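Local coordinates for protein ABC transporter (Caldanaerobius, PDB 4G68) that probably captures xylan-derived oligosaccharides outside the cell and hands them to the membrane components of an ABC transporter for uptake, at residues Phe123-Gly128 with Ala346-Ala351; Trp229-Ile234 with Asp261-Leu266; Ile234-Gly239 with Pro336-Gly341. One frame throughout, in Å; residues are numbered along the deposited sequence.

Contact 1. Residues Phe123-Gly128 with Ala346-Ala351. With XYP (beta-D-xylopyranose), chain D; XYP (beta-D-xylopyranose), chain B.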
loop_
_atom_site.group_PDB
_atom_site.type_symbol
_atom_site.label_atom_id
_atom_site.label_comp_id
_atom_site.label_asym_id
_atom_site.label_seq_id
_atom_site.Cartn_x
_atom_site.Cartn_y
_atom_site.Cartn_z
ATOM N N PHE A 123 0.262 6.910 16.722
ATOM C CA PHE A 123 1.077 6.091 15.856
ATOM C C PHE A 123 0.366 5.872 14.527
ATOM O O PHE A 123 -0.882 5.721 14.481
ATOM C CB PHE A 123 1.477 4.711 16.545
ATOM C CG PHE A 123 0.319 3.846 16.930
ATOM C CD1 PHE A 123 -0.147 2.847 16.030
ATOM C CD2 PHE A 123 -0.251 3.934 18.186
ATOM C CE1 PHE A 123 -1.207 2.006 16.394
ATOM C CE2 PHE A 123 -1.303 3.089 18.575
ATOM C CZ PHE A 123 -1.758 2.088 17.699
ATOM N N GLN A 124 1.171 5.811 13.477
ATOM C CA GLN A 124 0.676 5.470 12.158
ATOM C C GLN A 124 0.446 3.969 12.098
ATOM O O GLN A 124 1.120 3.219 12.783
ATOM C CB GLN A 124 1.699 5.888 11.125
ATOM C CG GLN A 124 1.330 5.617 9.681
ATOM C CD GLN A 124 2.402 6.018 8.671
ATOM O OE1 GLN A 124 3.368 6.673 9.025
ATOM N NE2 GLN A 124 2.170 5.713 7.385
ATOM N N THR A 125 -0.562 3.525 11.340
ATOM C CA THR A 125 -0.843 2.126 11.308
ATOM C C THR A 125 -1.520 1.838 9.971
ATOM O O THR A 125 -1.795 2.767 9.186
ATOM C CB THR A 125 -1.755 1.684 12.482
ATOM O OG1 THR A 125 -1.808 0.279 12.512
ATOM C CG2 THR A 125 -3.201 2.205 12.309
ATOM N N TRP A 126 -1.756 0.572 9.765
ATOM C CA TRP A 126 -2.578 0.084 8.664
ATOM C C TRP A 126 -3.851 -0.445 9.233
ATOM O O TRP A 126 -3.844 -1.309 10.104
ATOM C CB TRP A 126 -1.859 -1.059 7.885
ATOM C CG TRP A 126 -0.627 -0.494 7.152
ATOM C CD1 TRP A 126 -0.557 0.157 5.936
ATOM C CD2 TRP A 126 0.716 -0.499 7.657
ATOM N NE1 TRP A 126 0.735 0.536 5.650
ATOM C CE2 TRP A 126 1.551 0.125 6.634
ATOM C CE3 TRP A 126 1.313 -1.007 8.821
ATOM C CZ2 TRP A 126 2.883 0.317 6.805
ATOM C CZ3 TRP A 126 2.697 -0.862 8.973
ATOM C CH2 TRP A 126 3.463 -0.241 7.954
ATOM N N ALA A 127 -4.968 0.132 8.774
ATOM C CA ALA A 127 -6.291 -0.277 9.311
ATOM C C ALA A 127 -6.693 -1.617 8.767
ATOM O O ALA A 127 -6.199 -2.008 7.697
ATOM C CB ALA A 127 -7.346 0.781 8.949
ATOM N N GLY A 128 -7.671 -2.277 9.433
ATOM C CA GLY A 128 -8.047 -3.663 9.117
ATOM C C GLY A 128 -7.296 -4.665 9.922
ATOM O O GLY A 128 -7.079 -4.511 11.152
ATOM N N ALA A 346 -3.998 4.997 8.612
ATOM C CA ALA A 346 -4.697 5.653 9.753
ATOM C C ALA A 346 -3.703 6.033 10.868
ATOM O O ALA A 346 -2.589 5.472 10.966
ATOM C CB ALA A 346 -5.738 4.710 10.327
ATOM N N LEU A 347 -4.126 7.027 11.632
ATOM C CA LEU A 347 -3.459 7.268 12.931
ATOM C C LEU A 347 -4.290 6.748 14.049
ATOM O O LEU A 347 -5.514 6.855 13.987
ATOM C CB LEU A 347 -3.208 8.780 13.114
ATOM C CG LEU A 347 -2.473 9.505 11.973
ATOM C CD1 LEU A 347 -2.228 10.965 12.419
ATOM C CD2 LEU A 347 -1.075 8.892 11.791
HETATM N N MSE A 348 -3.638 6.078 15.033
HETATM C CA MSE A 348 -4.332 5.669 16.197
HETATM C C MSE A 348 -3.729 6.330 17.414
HETATM O O MSE A 348 -2.549 6.687 17.468
HETATM C CB MSE A 348 -4.357 4.136 16.317
HETATM C CG MSE A 348 -5.266 3.469 15.311
HETATM SE SE MSE A 348 -5.219 1.525 15.454
HETATM C CE MSE A 348 -6.623 1.182 14.118
ATOM N N VAL A 349 -4.553 6.408 18.468
ATOM C CA VAL A 349 -4.095 6.896 19.765
ATOM C C VAL A 349 -4.030 5.741 20.788
ATOM O O VAL A 349 -4.940 4.852 20.905
ATOM C CB VAL A 349 -5.036 7.990 20.301
ATOM C CG1 VAL A 349 -4.709 8.345 21.797
ATOM C CG2 VAL A 349 -5.001 9.172 19.333
ATOM N N SER A 350 -2.958 5.735 21.574
ATOM C CA SER A 350 -2.770 4.632 22.549
ATOM C C SER A 350 -3.766 4.745 23.693
ATOM O O SER A 350 -3.971 5.882 24.174
ATOM C CB SER A 350 -1.361 4.647 23.161
ATOM O OG SER A 350 -0.503 3.953 22.236
ATOM N N ALA A 351 -4.376 3.623 24.090
ATOM C CA ALA A 351 -5.356 3.588 25.173
ATOM C C ALA A 351 -4.728 4.037 26.510
ATOM O O ALA A 351 -5.432 4.556 27.388
ATOM C CB ALA A 351 -5.975 2.207 25.351
HETATM C C1 XYP D . 4.697 3.888 2.581
HETATM C C2 XYP D . 3.167 3.926 2.648
HETATM C C3 XYP D . 2.747 2.693 3.479
HETATM C C4 XYP D . 3.270 1.492 2.722
HETATM C C5 XYP D . 4.799 1.588 2.556
HETATM O O2 XYP D . 2.812 5.102 3.374
HETATM O O3 XYP D . 1.306 2.700 3.405
HETATM O O4 XYP D . 2.958 0.355 3.534
HETATM O O5 XYP D . 5.084 2.787 1.824
HETATM C C1 XYP B . 2.730 -0.866 2.900
HETATM C C2 XYP B . 3.046 -1.982 3.891
HETATM C C3 XYP B . 2.699 -3.316 3.222
HETATM C C4 XYP B . 1.276 -3.311 2.607
HETATM C C5 XYP B . 0.985 -2.026 1.779
HETATM O O2 XYP B . 4.400 -1.883 4.284
HETATM O O3 XYP B . 2.839 -4.333 4.239
HETATM O O4 XYP B . 1.031 -4.456 1.786
HETATM O O5 XYP B . 1.373 -0.871 2.515
#

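Contact 2. Residues Trp229-Ile234 with Asp261-Leu266. With XYP (beta-D-xylopyranose), chain B.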
loop_
_atom_site.group_PDB
_atom_site.type_symbol
_atom_site.label_atom_id
_atom_site.label_comp_id
_atom_site.label_asym_id
_atom_site.label_seq_id
_atom_site.Cartn_x
_atom_site.Cartn_y
_atom_site.Cartn_z
ATOM N N TRP A 229 2.091 -8.120 -3.626
ATOM C CA TRP A 229 1.122 -7.345 -4.399
ATOM C C TRP A 229 0.836 -7.885 -5.751
ATOM O O TRP A 229 -0.349 -7.867 -6.207
ATOM C CB TRP A 229 1.526 -5.881 -4.520
ATOM C CG TRP A 229 1.169 -5.086 -3.294
ATOM C CD1 TRP A 229 1.552 -5.302 -1.944
ATOM C CD2 TRP A 229 0.315 -3.905 -3.259
ATOM N NE1 TRP A 229 0.978 -4.343 -1.154
ATOM C CE2 TRP A 229 0.210 -3.498 -1.880
ATOM C CE3 TRP A 229 -0.399 -3.183 -4.238
ATOM C CZ2 TRP A 229 -0.536 -2.348 -1.481
ATOM C CZ3 TRP A 229 -1.160 -2.062 -3.827
ATOM C CH2 TRP A 229 -1.230 -1.665 -2.477
ATOM N N TYR A 230 1.903 -8.409 -6.381
ATOM C CA TYR A 230 1.703 -9.000 -7.708
ATOM C C TYR A 230 0.762 -10.235 -7.607
ATOM O O TYR A 230 -0.223 -10.373 -8.394
ATOM C CB TYR A 230 3.029 -9.454 -8.311
ATOM C CG TYR A 230 3.950 -8.408 -8.830
ATOM C CD1 TYR A 230 4.340 -8.428 -10.182
ATOM C CD2 TYR A 230 4.535 -7.495 -7.952
ATOM C CE1 TYR A 230 5.245 -7.450 -10.691
ATOM C CE2 TYR A 230 5.477 -6.516 -8.400
ATOM C CZ TYR A 230 5.800 -6.517 -9.766
ATOM O OH TYR A 230 6.696 -5.592 -10.243
ATOM N N TYR A 231 1.075 -11.128 -6.664
ATOM C CA TYR A 231 0.228 -12.341 -6.523
ATOM C C TYR A 231 -1.227 -11.871 -6.223
ATOM O O TYR A 231 -2.208 -12.306 -6.864
ATOM C CB TYR A 231 0.728 -13.269 -5.390
ATOM C CG TYR A 231 -0.250 -14.387 -5.259
ATOM C CD1 TYR A 231 -0.077 -15.542 -6.017
ATOM C CD2 TYR A 231 -1.361 -14.292 -4.435
ATOM C CE1 TYR A 231 -1.011 -16.567 -5.993
ATOM C CE2 TYR A 231 -2.319 -15.326 -4.361
ATOM C CZ TYR A 231 -2.109 -16.438 -5.154
ATOM O OH TYR A 231 -3.047 -17.422 -5.146
ATOM N N ASP A 232 -1.390 -10.971 -5.239
ATOM C CA ASP A 232 -2.745 -10.669 -4.757
ATOM C C ASP A 232 -3.540 -10.070 -5.912
ATOM O O ASP A 232 -4.749 -10.378 -6.070
ATOM C CB ASP A 232 -2.698 -9.664 -3.589
ATOM C CG ASP A 232 -2.045 -10.224 -2.339
ATOM O OD1 ASP A 232 -1.747 -11.425 -2.258
ATOM O OD2 ASP A 232 -1.815 -9.442 -1.429
HETATM N N MSE A 233 -2.908 -9.233 -6.754
HETATM C CA MSE A 233 -3.598 -8.715 -7.984
HETATM C C MSE A 233 -3.914 -9.760 -8.946
HETATM O O MSE A 233 -5.019 -9.734 -9.481
HETATM C CB MSE A 233 -2.814 -7.550 -8.658
HETATM C CG MSE A 233 -3.291 -7.336 -10.117
HETATM SE SE MSE A 233 -5.149 -6.695 -10.123
HETATM C CE MSE A 233 -4.428 -5.185 -9.155
ATOM N N ILE A 234 -2.987 -10.618 -9.198
ATOM C CA ILE A 234 -3.285 -11.648 -10.206
ATOM C C ILE A 234 -4.458 -12.539 -9.663
ATOM O O ILE A 234 -5.391 -12.953 -10.431
ATOM C CB ILE A 234 -2.024 -12.481 -10.482
ATOM C CG1 ILE A 234 -0.962 -11.642 -11.219
ATOM C CG2 ILE A 234 -2.352 -13.664 -11.398
ATOM C CD1 ILE A 234 0.381 -12.374 -11.276
ATOM N N ASP A 261 -4.052 -21.071 -10.201
ATOM C CA ASP A 261 -3.834 -20.431 -11.519
ATOM C C ASP A 261 -3.075 -19.109 -11.349
ATOM O O ASP A 261 -2.146 -18.786 -12.142
ATOM C CB ASP A 261 -5.153 -20.172 -12.262
ATOM C CG ASP A 261 -5.789 -21.435 -12.846
ATOM O OD1 ASP A 261 -5.140 -22.507 -12.892
ATOM O OD2 ASP A 261 -6.943 -21.294 -13.322
ATOM N N ALA A 262 -3.436 -18.308 -10.338
ATOM C CA ALA A 262 -2.668 -17.084 -10.070
ATOM C C ALA A 262 -1.155 -17.333 -9.790
ATOM O O ALA A 262 -0.288 -16.585 -10.249
ATOM C CB ALA A 262 -3.323 -16.208 -8.937
ATOM N N ALA A 263 -0.873 -18.379 -9.017
ATOM C CA ALA A 263 0.480 -18.755 -8.682
ATOM C C ALA A 263 1.215 -19.136 -9.967
ATOM O O ALA A 263 2.332 -18.668 -10.202
ATOM C CB ALA A 263 0.516 -19.844 -7.599
ATOM N N GLN A 264 0.593 -19.920 -10.817
ATOM C CA GLN A 264 1.193 -20.223 -12.075
ATOM C C GLN A 264 1.498 -18.985 -12.917
ATOM O O GLN A 264 2.598 -18.914 -13.531
ATOM C CB GLN A 264 0.328 -21.227 -12.875
ATOM C CG GLN A 264 1.015 -21.586 -14.193
ATOM C CD GLN A 264 2.255 -22.447 -13.988
ATOM O OE1 GLN A 264 2.176 -23.568 -13.496
ATOM N NE2 GLN A 264 3.426 -21.916 -14.344
ATOM N N LYS A 265 0.525 -18.046 -13.023
ATOM C CA LYS A 265 0.748 -16.785 -13.798
ATOM C C LYS A 265 1.891 -15.935 -13.219
ATOM O O LYS A 265 2.655 -15.293 -13.980
ATOM C CB LYS A 265 -0.495 -15.891 -13.790
ATOM C CG LYS A 265 -1.733 -16.424 -14.493
ATOM C CD LYS A 265 -1.630 -16.764 -15.927
ATOM C CE LYS A 265 -3.062 -16.801 -16.571
ATOM N NZ LYS A 265 -4.006 -17.839 -16.016
ATOM N N LEU A 266 2.009 -15.921 -11.906
ATOM C CA LEU A 266 3.143 -15.205 -11.256
ATOM C C LEU A 266 4.449 -15.895 -11.724
ATOM O O LEU A 266 5.423 -15.266 -12.108
ATOM C CB LEU A 266 3.053 -15.385 -9.725
ATOM C CG LEU A 266 3.398 -14.244 -8.767
ATOM C CD1 LEU A 266 4.049 -14.675 -7.476
ATOM C CD2 LEU A 266 3.911 -12.959 -9.385
HETATM C C1 XYP B . 2.730 -0.866 2.900
HETATM C C2 XYP B . 3.046 -1.982 3.891
HETATM C C3 XYP B . 2.699 -3.316 3.222
HETATM C C4 XYP B . 1.276 -3.311 2.607
HETATM C C5 XYP B . 0.985 -2.026 1.779
HETATM O O2 XYP B . 4.400 -1.883 4.284
HETATM O O3 XYP B . 2.839 -4.333 4.239
HETATM O O4 XYP B . 1.031 -4.456 1.786
HETATM O O5 XYP B . 1.373 -0.871 2.515
#

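Contact 3. Residues Ile234-Gly239 with Pro336-Gly341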
loop_
_atom_site.group_PDB
_atom_site.type_symbol
_atom_site.label_atom_id
_atom_site.label_comp_id
_atom_site.label_asym_id
_atom_site.label_seq_id
_atom_site.Cartn_x
_atom_site.Cartn_y
_atom_site.Cartn_z
ATOM N N ILE A 234 -2.987 -10.618 -9.198
ATOM C CA ILE A 234 -3.285 -11.648 -10.206
ATOM C C ILE A 234 -4.458 -12.539 -9.663
ATOM O O ILE A 234 -5.391 -12.953 -10.431
ATOM C CB ILE A 234 -2.024 -12.481 -10.482
ATOM C CG1 ILE A 234 -0.962 -11.642 -11.219
ATOM C CG2 ILE A 234 -2.352 -13.664 -11.398
ATOM C CD1 ILE A 234 0.381 -12.374 -11.276
ATOM N N ALA A 235 -4.421 -12.883 -8.366
ATOM C CA ALA A 235 -5.536 -13.653 -7.773
ATOM C C ALA A 235 -6.865 -12.913 -7.859
ATOM O O ALA A 235 -7.924 -13.535 -8.004
ATOM C CB ALA A 235 -5.260 -13.970 -6.295
ATOM N N LEU A 236 -6.843 -11.595 -7.738
ATOM C CA LEU A 236 -8.030 -10.792 -7.866
ATOM C C LEU A 236 -8.599 -10.833 -9.307
ATOM O O LEU A 236 -9.778 -11.049 -9.519
ATOM C CB LEU A 236 -7.703 -9.365 -7.416
ATOM C CG LEU A 236 -8.864 -8.335 -7.446
ATOM C CD1 LEU A 236 -9.927 -8.766 -6.519
ATOM C CD2 LEU A 236 -8.331 -6.974 -7.055
ATOM N N ARG A 237 -7.717 -10.777 -10.304
ATOM C CA ARG A 237 -8.125 -10.916 -11.694
ATOM C C ARG A 237 -8.613 -12.333 -12.024
ATOM O O ARG A 237 -9.574 -12.465 -12.796
ATOM C CB ARG A 237 -6.935 -10.611 -12.649
ATOM C CG ARG A 237 -6.577 -9.134 -12.634
ATOM C CD ARG A 237 -7.535 -8.235 -13.399
ATOM N NE ARG A 237 -7.017 -6.850 -13.478
ATOM C CZ ARG A 237 -7.400 -5.857 -12.696
ATOM N NH1 ARG A 237 -8.375 -6.093 -11.798
ATOM N NH2 ARG A 237 -6.892 -4.639 -12.855
ATOM N N GLU A 238 -7.953 -13.365 -11.445
ATOM C CA GLU A 238 -8.356 -14.757 -11.687
ATOM C C GLU A 238 -9.709 -15.101 -11.067
ATOM O O GLU A 238 -10.585 -15.750 -11.714
ATOM C CB GLU A 238 -7.299 -15.700 -11.155
ATOM C CG GLU A 238 -5.965 -15.708 -11.936
ATOM C CD GLU A 238 -6.070 -16.388 -13.325
ATOM O OE1 GLU A 238 -7.183 -16.435 -13.897
ATOM O OE2 GLU A 238 -5.029 -16.876 -13.845
ATOM N N GLY A 239 -9.872 -14.678 -9.816
ATOM C CA GLY A 239 -10.937 -15.185 -8.967
ATOM C C GLY A 239 -12.045 -14.222 -8.660
ATOM O O GLY A 239 -13.143 -14.656 -8.306
ATOM N N PRO A 336 -12.481 -6.183 -14.520
ATOM C CA PRO A 336 -11.219 -5.529 -14.897
ATOM C C PRO A 336 -10.933 -4.274 -14.098
ATOM O O PRO A 336 -9.763 -3.819 -14.121
ATOM C CB PRO A 336 -11.455 -5.123 -16.386
ATOM C CG PRO A 336 -12.528 -6.037 -16.835
ATOM C CD PRO A 336 -13.439 -6.225 -15.644
ATOM N N THR A 337 -11.966 -3.672 -13.449
ATOM C CA THR A 337 -11.752 -2.434 -12.677
ATOM C C THR A 337 -11.431 -2.661 -11.173
ATOM O O THR A 337 -11.143 -1.684 -10.482
ATOM C CB THR A 337 -12.976 -1.472 -12.760
ATOM O OG1 THR A 337 -14.032 -2.058 -12.040
ATOM C CG2 THR A 337 -13.503 -1.323 -14.270
ATOM N N GLU A 338 -11.484 -3.913 -10.702
ATOM C CA GLU A 338 -11.200 -4.192 -9.290
ATOM C C GLU A 338 -9.776 -3.830 -8.996
ATOM O O GLU A 338 -8.876 -4.027 -9.844
ATOM C CB GLU A 338 -11.516 -5.675 -8.897
ATOM C CG GLU A 338 -12.957 -6.109 -9.206
ATOM C CD GLU A 338 -13.274 -7.608 -8.923
ATOM O OE1 GLU A 338 -12.489 -8.461 -9.168
ATOM O OE2 GLU A 338 -14.398 -7.960 -8.515
ATOM N N TYR A 339 -9.512 -3.316 -7.805
ATOM C CA TYR A 339 -8.102 -3.094 -7.435
ATOM C C TYR A 339 -7.728 -3.585 -6.024
ATOM O O TYR A 339 -8.580 -3.787 -5.157
ATOM C CB TYR A 339 -7.671 -1.646 -7.721
ATOM C CG TYR A 339 -8.356 -0.644 -6.829
ATOM C CD1 TYR A 339 -9.612 -0.090 -7.210
ATOM C CD2 TYR A 339 -7.810 -0.275 -5.572
ATOM C CE1 TYR A 339 -10.247 0.858 -6.400
ATOM C CE2 TYR A 339 -8.414 0.691 -4.782
ATOM C CZ TYR A 339 -9.675 1.200 -5.163
ATOM O OH TYR A 339 -10.303 2.132 -4.364
ATOM N N ILE A 340 -6.423 -3.744 -5.803
ATOM C CA ILE A 340 -5.879 -3.986 -4.443
ATOM C C ILE A 340 -5.673 -2.612 -3.793
ATOM O O ILE A 340 -4.954 -1.755 -4.324
ATOM C CB ILE A 340 -4.545 -4.734 -4.544
ATOM C CG1 ILE A 340 -4.769 -6.137 -5.139
ATOM C CG2 ILE A 340 -3.803 -4.817 -3.151
ATOM C CD1 ILE A 340 -5.597 -7.040 -4.210
ATOM N N GLY A 341 -6.363 -2.404 -2.686
ATOM C CA GLY A 341 -6.199 -1.195 -1.921
ATOM C C GLY A 341 -7.381 -0.978 -0.988
ATOM O O GLY A 341 -8.024 -1.928 -0.523
HETATM O O HOH W 1 -7.383 -2.002 -11.184
HETATM O O HOH W 2 -10.221 -8.310 -11.165
#

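Contact 1. Residues Phe123-Gly128 with Ala346-Ala351
Phe123 and Met348 face each other across two antiparallel strands, joined by a pair of backbone bonds: Phe123 N donates to Met348 O and Met348 N to Phe123 O. Two residues along strand 122-126, Thr125 pairs with Ala346 in the same way, although the bond from Ala346 N to Thr125 O is longer, at 3.2 Å. Between these pairs lies the non-hydrogen-bonded couple Gln124 and Leu347, on the other face of the sheet.

Met348, a selenomethionine, runs along the face it shares with Phe123 and Thr125. Met348 CB sits over one face of the Phe123 ring, 3.9 Å from the centroid, as a CH-pi contact offset toward the rim. Met348 CG then lies 3.9 Å from Thr125 CG2. Met348 SE passes 3.8 Å from Thr125 CG2 and approaches the ring obliquely, 4.1 Å from Phe123 CE1, a Met-aromatic contact. The terminal Met348 CE still touches Thr125 CG2, at 4.0 Å. The ring comes under this chain because Phe123 CG lies between the backbone N and carbonyl carbon (chi1 60°). Near the ring plane Ser350 OG meets the edge, its own hydrogen bond going to Pro120 O. An alanine in place of Phe123 would probably leave the Met348 chain without the surface that covers its CB and open a gap toward helix 103-115.

At the strand's end Trp126 NE1 donates to O3 of the chain D xylose at 3.2 Å, with a weak second bond to O4, while C2 of the chain B xylose lies 3.3 Å above the indole plane, offset toward the rim. Backbone bonds and apolar packing hold the strand that offers this indole N-H and ring face to the two xyloses.

Contact 2. Residues Trp229-Ile234 with Asp261-Leu266
Ile234 and Ala262 have the closest CA atoms of the two segments, 5.5 Å apart. The short helix segments run at 131° to each other, their axes 8.9 Å apart, and between residues 229-234 and 261-266 the contact is apolar.

The aliphatic contacts come from the two branches of Ile234. Ile234 CG2 presses on Ala262 CB at 3.7 Å and also reaches Lys265 CB, while CD1, at the end of the other branch, reaches the backbone of Leu266 and lies 4.0 Å from Leu266 CD2. CG1 stands anti to the carbonyl carbon (chi1 -69°), which sends the two branches to different residues of the facing helix. Leu266 CD2 in turn packs on Tyr230 CB at 3.8 Å.

The aromatic part belongs to Tyr231, whose CG is anti to the backbone N (chi1 175°), swinging the ring toward helix 257-271. Tyr231 CE1 leads, 3.5 Å from Ala263 N, with Ala262 CB slightly farther off. Leu266 CD1 comes in at the ring edge, near its plane, on the CB side. The ring's hydroxyl is bonded to Phe259 O, two residues before 261-266 in the same helix, which ties the tyrosine tip to it.

The sugar contact lies on another side of helix 225-239. Trp229 NE1 donates a nearly straight bond of 2.9 Å to O4 of the chain B xylose, meeting it with the indole edge. The pair is consistent with the helical layer of one alpha/beta lobe of a bacterial extracellular solute-binding protein, its Trp229 lining the glycan pocket.

Contact 3. Residues Ile234-Gly239 with Pro336-Gly341
Pro336 meets Arg237 through its carbonyl rather than its ring. Pro336 O lies over one face of the guanidinium, 3.1 Å above the plane and offset toward the rim; at 3.2 Å from Arg237 NH2 its position is too poorly aligned for a hydrogen bond.

Two residues on, Glu338 makes the main polar contact. Arg237 NH1 donates to Glu338 O at 2.9 Å, nearly straight at 166°, with the acceptor close to the guanidinium plane. Water 1 joins the same carbonyl to NH2, giving Glu338 O two donors. Water 2, with Arg237 NH1 on one side, probably reaches the carboxylate through Glu338 OE1 as well. The opposite charges themselves do not touch: Arg237 NH1 is 5.4 Å from Glu338 OE1. Arg237 has further backbone acceptors in Phe326 O, for NH2, and Pro327 O, for NE, so a single guanidinium at the end of a helix gathers up several carbonyls of the neighbouring loops. Beside these bonds Leu236 covers the carbon part of Glu338: Leu236 CD2 lies 3.9 Å from Glu338 CB, and CD1 comes near OE1.

This loop leads from strand 321-324 into strand 341-349, which pairs farther on with strand 122-126, a course consistent with a strand linking the two lobes of a solute-binding protein.

Tyr339 offers its backbone, the carbonyl carbon resting 3.6 Å from Leu236 CD2, while its side chain points away from the helix and touches strand 168-184. At the corner in the chain, Ile340 brings its CD1 to 3.9 Å from Leu236 CD2, the methyl that Leu236 places there with CG anti to its backbone N (chi1 -179°). Ile340 N is bonded to Ser179 OG, and its side chain also touches Trp229 and Met233 along the same helix.

How the contacts relate
Contacts 2 and 3 are neighbours, their centres 10 Å apart: both use helix 225-239 and share Ile234. A salt bridge joins them, Lys265 NZ to Glu238 OE2 at 2.6 Å, and Trp229 CZ3 packs 3.8 Å from Ile340 O. Contact 1 stands across the chain's centre, its centre 30 Å from that of contact 2 and 27 Å from contact 3's. The nearest atoms of contacts 1 and 2 are about 8 Å apart, and the chain B xylose lies between, touched by Trp126 and Trp229. Contact 3 lies farther off, the side chain of Ile340 about 7 Å from a bound xylose. The glycan thus meets both sides of the chain's centre, as in a cleft between lobes.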